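Local coordinates for protein GH86A beta-porphyranase (Bacteroides plebeius, PDB 4AW7) that hydrolyses the sulfated red-algal polysaccharide porphyran, cutting the beta-D-galactopyranose-(1->4)-alpha-L-galactopyranose-6-sulfate linkages to release mainly a disaccharide, at residues N298-F302 with A396-L400; S378-I382 with N535-Y539. One frame throughout, in Å; residues are numbered along the deposited sequence.

Contact 1 (N298-F302 with A396-L400); sequences NHFLF and ALDNL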
ATOM      1  N   ASN A 298      10.506  -1.370  -2.478  1.00  7.83           N
ATOM      2  CA  ASN A 298      10.312  -2.005  -3.774  1.00  8.42           C
ATOM      3  C   ASN A 298       9.356  -3.184  -3.731  1.00  8.10           C
ATOM      4  O   ASN A 298       8.471  -3.334  -4.582  1.00  9.38           O
ATOM      5  CB  ASN A 298      11.653  -2.379  -4.377  1.00  8.92           C
ATOM      6  CG  ASN A 298      12.362  -1.197  -5.031  1.00  8.88           C
ATOM      7  OD1 ASN A 298      11.718  -0.360  -5.664  1.00 10.34           O
ATOM      8  ND2 ASN A 298      13.701  -1.136  -4.878  1.00  9.80           N
ATOM      9  N   HIS A 299       9.505  -4.063  -2.737  1.00  8.01           N
ATOM     10  CA  HIS A 299       8.641  -5.234  -2.735  1.00  8.83           C
ATOM     11  C   HIS A 299       7.159  -4.884  -2.588  1.00  8.59           C
ATOM     12  O   HIS A 299       6.280  -5.498  -3.217  1.00  9.39           O
ATOM     13  CB  HIS A 299       9.020  -6.208  -1.617  1.00  9.01           C
ATOM     14  CG  HIS A 299      10.378  -6.820  -1.750  1.00  9.87           C
ATOM     15  ND1 HIS A 299      10.886  -7.299  -2.937  1.00 10.69           N
ATOM     16  CD2 HIS A 299      11.307  -7.088  -0.812  1.00 10.73           C
ATOM     17  CE1 HIS A 299      12.079  -7.823  -2.712  1.00 11.22           C
ATOM     18  NE2 HIS A 299      12.356  -7.710  -1.430  1.00 11.46           N
ATOM     19  N   PHE A 300       6.848  -3.898  -1.760  1.00  7.84           N
ATOM     20  CA  PHE A 300       5.478  -3.461  -1.580  1.00  8.32           C
ATOM     21  C   PHE A 300       4.969  -2.652  -2.785  1.00  7.93           C
ATOM     22  O   PHE A 300       3.799  -2.718  -3.121  1.00  7.84           O
ATOM     23  CB  PHE A 300       5.297  -2.595  -0.327  1.00  7.35           C
ATOM     24  CG  PHE A 300       5.354  -3.369   0.967  1.00  6.70           C
ATOM     25  CD1 PHE A 300       4.437  -4.389   1.266  1.00  7.69           C
ATOM     26  CD2 PHE A 300       6.305  -3.066   1.912  1.00  7.82           C
ATOM     27  CE1 PHE A 300       4.501  -5.039   2.454  1.00  7.85           C
ATOM     28  CE2 PHE A 300       6.367  -3.720   3.136  1.00  7.64           C
ATOM     29  CZ  PHE A 300       5.489  -4.739   3.414  1.00  7.71           C
ATOM     30  N   LEU A 301       5.853  -1.900  -3.421  1.00  7.52           N
ATOM     31  CA  LEU A 301       5.458  -0.993  -4.481  1.00  7.38           C
ATOM     32  C   LEU A 301       4.721  -1.711  -5.594  1.00  7.30           C
ATOM     33  O   LEU A 301       3.738  -1.212  -6.111  1.00  7.57           O
ATOM     34  CB  LEU A 301       6.693  -0.278  -5.040  1.00  7.36           C
ATOM     35  CG  LEU A 301       6.498   0.673  -6.206  1.00  7.39           C
ATOM     36  CD1 LEU A 301       5.612   1.869  -5.814  1.00  9.69           C
ATOM     37  CD2 LEU A 301       7.861   1.151  -6.698  1.00  9.25           C
ATOM     38  N   PHE A 302       5.199  -2.877  -5.986  1.00  7.72           N
ATOM     39  CA  PHE A 302       4.600  -3.549  -7.134  1.00  7.91           C
ATOM     40  C   PHE A 302       3.175  -4.000  -6.820  1.00  8.45           C
ATOM     41  O   PHE A 302       2.286  -3.889  -7.685  1.00  9.54           O
ATOM     42  CB  PHE A 302       5.453  -4.760  -7.573  1.00  8.21           C
ATOM     43  CG  PHE A 302       6.729  -4.407  -8.322  1.00  7.92           C
ATOM     44  CD1 PHE A 302       7.813  -3.790  -7.687  1.00  8.19           C
ATOM     45  CD2 PHE A 302       6.869  -4.706  -9.665  1.00  8.48           C
ATOM     46  CE1 PHE A 302       8.947  -3.453  -8.368  1.00  7.90           C
ATOM     47  CE2 PHE A 302       8.008  -4.393 -10.342  1.00  9.20           C
ATOM     48  CZ  PHE A 302       9.065  -3.763  -9.694  1.00  8.14           C
ATOM     49  N   ALA A 396       9.980  -2.948 -15.341  1.00  8.30           N
ATOM     50  CA  ALA A 396      10.501  -3.140 -13.998  1.00  8.32           C
ATOM     51  C   ALA A 396      10.263  -4.551 -13.515  1.00  7.82           C
ATOM     52  O   ALA A 396       9.204  -5.111 -13.777  1.00  8.60           O
ATOM     53  CB  ALA A 396       9.889  -2.125 -13.000  1.00  8.84           C
ATOM     54  N   LEU A 397      11.247  -5.077 -12.787  1.00  8.00           N
ATOM     55  CA  LEU A 397      11.193  -6.434 -12.203  1.00  8.27           C
ATOM     56  C   LEU A 397      11.680  -6.392 -10.774  1.00  8.09           C
ATOM     57  O   LEU A 397      12.669  -5.736 -10.460  1.00  8.59           O
ATOM     58  CB  LEU A 397      12.061  -7.428 -13.008  1.00 10.24           C
ATOM     59  CG  LEU A 397      11.742  -7.538 -14.489  1.00 11.77           C
ATOM     60  CD1 LEU A 397      12.590  -6.578 -15.298  1.00 15.46           C
ATOM     61  CD2 LEU A 397      11.805  -9.014 -14.945  1.00 15.15           C
ATOM     62  N   ASP A 398      11.042  -7.186  -9.937  1.00  8.28           N
ATOM     63  CA  ASP A 398      11.417  -7.333  -8.524  1.00  8.45           C
ATOM     64  C   ASP A 398      11.400  -8.805  -8.143  1.00  8.09           C
ATOM     65  O   ASP A 398      10.501  -9.516  -8.567  1.00  9.88           O
ATOM     66  CB  ASP A 398      10.411  -6.572  -7.642  1.00  8.98           C
ATOM     67  CG  ASP A 398      10.767  -6.599  -6.183  1.00  9.80           C
ATOM     68  OD1 ASP A 398      11.839  -6.108  -5.828  1.00  9.90           O
ATOM     69  OD2 ASP A 398       9.932  -7.101  -5.394  1.00 10.44           O
ATOM     70  N   ASN A 399      12.357  -9.255  -7.378  1.00  8.72           N
ATOM     71  CA  ASN A 399      12.415 -10.664  -6.955  1.00  8.72           C
ATOM     72  C   ASN A 399      12.045 -10.799  -5.474  1.00  8.63           C
ATOM     73  O   ASN A 399      12.827 -10.395  -4.606  1.00 10.34           O
ATOM     74  CB  ASN A 399      13.817 -11.229  -7.228  1.00  9.07           C
ATOM     75  CG  ASN A 399      13.942 -12.710  -6.885  1.00  9.34           C
ATOM     76  OD1 ASN A 399      12.985 -13.336  -6.482  1.00 10.37           O
ATOM     77  ND2 ASN A 399      15.127 -13.262  -7.105  1.00 10.81           N
ATOM     78  N   LEU A 400      10.887 -11.385  -5.204  1.00  8.57           N
ATOM     79  CA  LEU A 400      10.412 -11.664  -3.854  1.00  8.68           C
ATOM     80  C   LEU A 400      10.974 -12.955  -3.254  1.00 10.10           C
ATOM     81  O   LEU A 400      10.723 -13.231  -2.072  1.00 11.28           O
ATOM     82  CB  LEU A 400       8.891 -11.755  -3.818  1.00  8.79           C
ATOM     83  CG  LEU A 400       8.080 -10.481  -4.072  1.00  8.50           C
ATOM     84  CD1 LEU A 400       6.646 -10.870  -4.408  1.00 10.47           C
ATOM     85  CD2 LEU A 400       8.136  -9.537  -2.906  1.00 11.72           C
TER
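Phe302, His299 and Asp398 carry this contact between helix 293-305 and strand 392-399. The axes of helix segment 298-302 and strand segment 396-399 come within 8.8 Å, with their directions 121° apart. ND1 of His299 gives its hydrogen to Asp398 OD2 at 2.6 Å. The bond is nearly straight (170°), lies in the imidazole plane and uses the syn lone pair of OD2. The Asp398 carboxylate reaches the ring because its CG stands anti to the backbone N (chi1 -176°). The second ring nitrogen, NE2, is bonded to Asn453 OD1, and Thr455 and Gln383 also hold the carboxylate. Leu400 CD2 packs 3.5 Å from ND1 of His299. One turn along the helix, Phe302 lies with one ring face over Asp398 CB, a CH-pi contact of 3.8 Å from CB to the ring centroid. CZ of Phe302 also lies 3.8 Å from CB of Ala396. A leucine in place of His299 would probably leave the buried Asp398 carboxylate without its helix donor and Asn453 OD1 without the N-H of NE2. This is a buried helix-on-sheet interface pinned by a His-carboxylate hydrogen bond, where helix 293-305, between barrel strands 268-276 and 311-316, meets the beta-sandwich.

Contact 2 (S378-I382 with N535-Y539); sequences SNPDI and NWKGY. With CA (calcium ion), chain C.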
ATOM      1  N   SER A 378       5.452 -15.553 -15.297  1.00 11.32           N
ATOM      2  CA  SER A 378       5.065 -16.929 -14.951  1.00 12.27           C
ATOM      3  C   SER A 378       5.348 -17.316 -13.523  1.00 11.77           C
ATOM      4  O   SER A 378       4.689 -18.201 -12.977  1.00 15.26           O
ATOM      5  CB  SER A 378       5.788 -17.886 -15.905  1.00 14.45           C
ATOM      6  OG  SER A 378       7.173 -17.948 -15.644  1.00 16.05           O
ATOM      7  N   ASN A 379       6.307 -16.665 -12.876  1.00 11.05           N
ATOM      8  CA  ASN A 379       6.691 -16.973 -11.504  1.00 11.22           C
ATOM      9  C   ASN A 379       6.130 -15.869 -10.600  1.00 10.13           C
ATOM     10  O   ASN A 379       6.504 -14.705 -10.756  1.00 10.18           O
ATOM     11  CB  ASN A 379       8.218 -17.019 -11.428  1.00 11.68           C
ATOM     12  CG  ASN A 379       8.756 -17.341 -10.026  1.00 11.57           C
ATOM     13  OD1 ASN A 379       8.032 -17.256  -9.037  1.00 11.15           O
ATOM     14  ND2 ASN A 379      10.065 -17.645  -9.936  1.00 14.11           N
ATOM     15  N   PRO A 380       5.249 -16.214  -9.642  1.00  9.97           N
ATOM     16  CA  PRO A 380       4.684 -15.166  -8.802  1.00 10.91           C
ATOM     17  C   PRO A 380       5.674 -14.433  -7.924  1.00  9.48           C
ATOM     18  O   PRO A 380       5.373 -13.335  -7.441  1.00 10.55           O
ATOM     19  CB  PRO A 380       3.628 -15.899  -7.954  1.00 12.46           C
ATOM     20  CG  PRO A 380       4.058 -17.263  -7.962  1.00 12.84           C
ATOM     21  CD  PRO A 380       4.714 -17.544  -9.289  1.00 11.55           C
ATOM     22  N   ASP A 381       6.852 -14.983  -7.699  1.00  9.03           N
ATOM     23  CA  ASP A 381       7.899 -14.257  -7.007  1.00  9.08           C
ATOM     24  C   ASP A 381       8.546 -13.179  -7.831  1.00  8.67           C
ATOM     25  O   ASP A 381       9.234 -12.335  -7.234  1.00  9.67           O
ATOM     26  CB  ASP A 381       8.970 -15.209  -6.492  1.00  9.12           C
ATOM     27  CG  ASP A 381       8.455 -16.127  -5.442  1.00  9.51           C
ATOM     28  OD1 ASP A 381       7.822 -15.642  -4.483  1.00 12.18           O
ATOM     29  OD2 ASP A 381       8.700 -17.356  -5.479  1.00 11.79           O
ATOM     30  N   ILE A 382       8.362 -13.187  -9.153  1.00  8.32           N
ATOM     31  CA  ILE A 382       8.956 -12.158  -9.997  1.00  8.21           C
ATOM     32  C   ILE A 382       7.825 -11.189 -10.341  1.00  8.63           C
ATOM     33  O   ILE A 382       6.925 -11.478 -11.134  1.00  9.53           O
ATOM     34  CB  ILE A 382       9.587 -12.751 -11.249  1.00  9.81           C
ATOM     35  CG1 ILE A 382      10.666 -13.745 -10.887  1.00 11.17           C
ATOM     36  CG2 ILE A 382      10.104 -11.649 -12.166  1.00 11.61           C
ATOM     37  CD1 ILE A 382      11.798 -13.216 -10.036  1.00 14.51           C
ATOM     38  N   ASN A 535       3.491 -22.355  -5.524  1.00 11.10           N
ATOM     39  CA  ASN A 535       4.192 -21.119  -5.220  1.00 10.77           C
ATOM     40  C   ASN A 535       3.207 -19.959  -5.170  1.00 10.27           C
ATOM     41  O   ASN A 535       2.153 -19.977  -5.796  1.00 11.77           O
ATOM     42  CB  ASN A 535       5.247 -20.871  -6.320  1.00 11.42           C
ATOM     43  CG  ASN A 535       6.252 -19.802  -5.952  1.00 11.81           C
ATOM     44  OD1 ASN A 535       6.393 -19.435  -4.776  1.00 10.99           O
ATOM     45  ND2 ASN A 535       6.988 -19.326  -6.943  1.00 12.22           N
ATOM     46  N   TRP A 536       3.572 -18.951  -4.394  1.00 10.50           N
ATOM     47  CA  TRP A 536       2.851 -17.699  -4.229  1.00  9.67           C
ATOM     48  C   TRP A 536       3.871 -16.570  -4.047  1.00  9.53           C
ATOM     49  O   TRP A 536       5.055 -16.806  -3.942  1.00 10.09           O
ATOM     50  CB  TRP A 536       1.856 -17.739  -3.062  1.00 10.05           C
ATOM     51  CG  TRP A 536       2.470 -18.163  -1.794  1.00  9.30           C
ATOM     52  CD1 TRP A 536       3.192 -17.385  -0.929  1.00  9.72           C
ATOM     53  CD2 TRP A 536       2.451 -19.473  -1.227  1.00  9.67           C
ATOM     54  NE1 TRP A 536       3.618 -18.129   0.137  1.00  9.89           N
ATOM     55  CE2 TRP A 536       3.194 -19.418  -0.030  1.00 10.53           C
ATOM     56  CE3 TRP A 536       1.925 -20.699  -1.639  1.00 12.05           C
ATOM     57  CZ2 TRP A 536       3.399 -20.545   0.775  1.00 12.84           C
ATOM     58  CZ3 TRP A 536       2.112 -21.812  -0.815  1.00 13.48           C
ATOM     59  CH2 TRP A 536       2.837 -21.715   0.376  1.00 14.39           C
ATOM     60  N   LYS A 537       3.375 -15.338  -4.018  1.00  9.01           N
ATOM     61  CA  LYS A 537       4.255 -14.187  -3.918  1.00  8.47           C
ATOM     62  C   LYS A 537       5.018 -14.184  -2.587  1.00  8.67           C
ATOM     63  O   LYS A 537       4.421 -14.148  -1.492  1.00  9.28           O
ATOM     64  CB  LYS A 537       3.452 -12.899  -4.022  1.00  9.80           C
ATOM     65  CG  LYS A 537       2.788 -12.697  -5.377  1.00  9.54           C
ATOM     66  CD  LYS A 537       1.757 -11.573  -5.265  1.00 13.55           C
ATOM     67  CE  LYS A 537       0.776 -11.455  -6.428  1.00 15.79           C
ATOM     68  NZ  LYS A 537       1.452 -10.865  -7.595  1.00 19.72           N
ATOM     69  N   GLY A 538       6.329 -14.152  -2.666  1.00  8.76           N
ATOM     70  CA  GLY A 538       7.140 -14.082  -1.477  1.00  9.99           C
ATOM     71  C   GLY A 538       7.210 -15.390  -0.736  1.00  9.82           C
ATOM     72  O   GLY A 538       7.047 -16.476  -1.287  1.00  9.94           O
ATOM     73  N   TYR A 539       7.556 -15.263   0.528  1.00  9.95           N
ATOM     74  CA  TYR A 539       8.041 -16.399   1.285  1.00 10.34           C
ATOM     75  C   TYR A 539       6.958 -17.283   1.858  1.00  9.81           C
ATOM     76  O   TYR A 539       5.771 -16.998   1.794  1.00  9.47           O
ATOM     77  CB  TYR A 539       9.064 -15.995   2.357  1.00 10.89           C
ATOM     78  CG  TYR A 539       8.564 -15.567   3.713  1.00 10.12           C
ATOM     79  CD1 TYR A 539       7.470 -14.741   3.885  1.00 10.40           C
ATOM     80  CD2 TYR A 539       9.179 -16.054   4.851  1.00 11.23           C
ATOM     81  CE1 TYR A 539       7.034 -14.353   5.160  1.00 10.99           C
ATOM     82  CE2 TYR A 539       8.753 -15.682   6.111  1.00 11.77           C
ATOM     83  CZ  TYR A 539       7.699 -14.812   6.270  1.00 10.70           C
ATOM     84  OH  TYR A 539       7.251 -14.458   7.498  1.00 13.85           O
TER
HETATM   85 CA    CA C1599       7.280 -17.730  -3.327  1.00 10.55          CA
HETATM   86  O   HOH W   1       4.033 -11.375  -8.466  1.00 21.06           O
HETATM   87  O   HOH W   2       5.869 -19.104  -1.927  1.00 12.42           O
HETATM   88  O   HOH W   3       9.525 -17.348  -2.411  1.00 17.31           O
HETATM   89  O   HOH W   4       8.420 -19.944  -2.927  1.00 19.59           O
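A calcium ion is shared by the two loops, with Asp381 on one side and Asn535, Trp536 and Gly538 on the other. The carboxylate of Asp381 grips it with both oxygens, OD1 at 2.5 Å and OD2 at 2.6 Å from the calcium. Asn535 adds its side-chain OD1, and Trp536 and Gly538 add backbone carbonyl oxygens. Three waters bring the number of ligands to eight. Asp381 is the single acidic ligand among them, so its charge probably offsets part of that of the metal.

The same carboxylate also takes two hydrogen bonds from the 535-539 loop. Gly538 N meets Asp381 OD1 at 2.8 Å, nearly along the C-O axis but with a bent N-H angle of 131°. Asn535 ND2 reaches Asp381 OD2 at 3.0 Å. It comes from above the carboxylate plane, while OD2 lies in the amide plane of Asn535. The amide of Asn535 therefore serves both metal and aspartate, which fixes its rotation. With chi1 at -167° the side chain extends away from its own backbone nitrogen, and the amide reaches across to Asp381.

Asp381 sits in a type I beta turn, Asn379 to Ile382, that joins strands 371-377 and 382-389. Asn379 closes an Asx turn within it, its OD1 accepting from Asp381 N at 2.9 Å.

Pro380 buries the most surface here. Its ring lies against Asn535, with CG 3.7 Å from Asn535 ND2, and its CG also nears Trp536 CA. The Pro380 carbonyl meets the Lys537 side chain, and water 1 bridges Pro380 O to Lys537 NZ. Within its own loop, the Trp536 indole donates its NE1 hydrogen to Tyr539 O, and its ring meets Phe547 edge-to-face.

From the N terminus, helix 293-305 supplies the first half of contact 1. The chain then passes through helix 359-365 and strand 371-377 to the turn 378-382, the first half of contact 2. Strand 392-399 next closes contact 1 after 93 intervening residues. Contact 2 closes much later, at 535-539, after 152 residues rich in strand. The two loops thus cross rather than nest. Their centres are about 11 Å apart and they touch directly: Leu400 N lies 2.8 Å from Asp381 O, a probable hydrogen bond, and Leu400 packs on Lys537 and Gly538. Together they tie the catalytic domain, the first beta-sandwich and the C-terminal beta region.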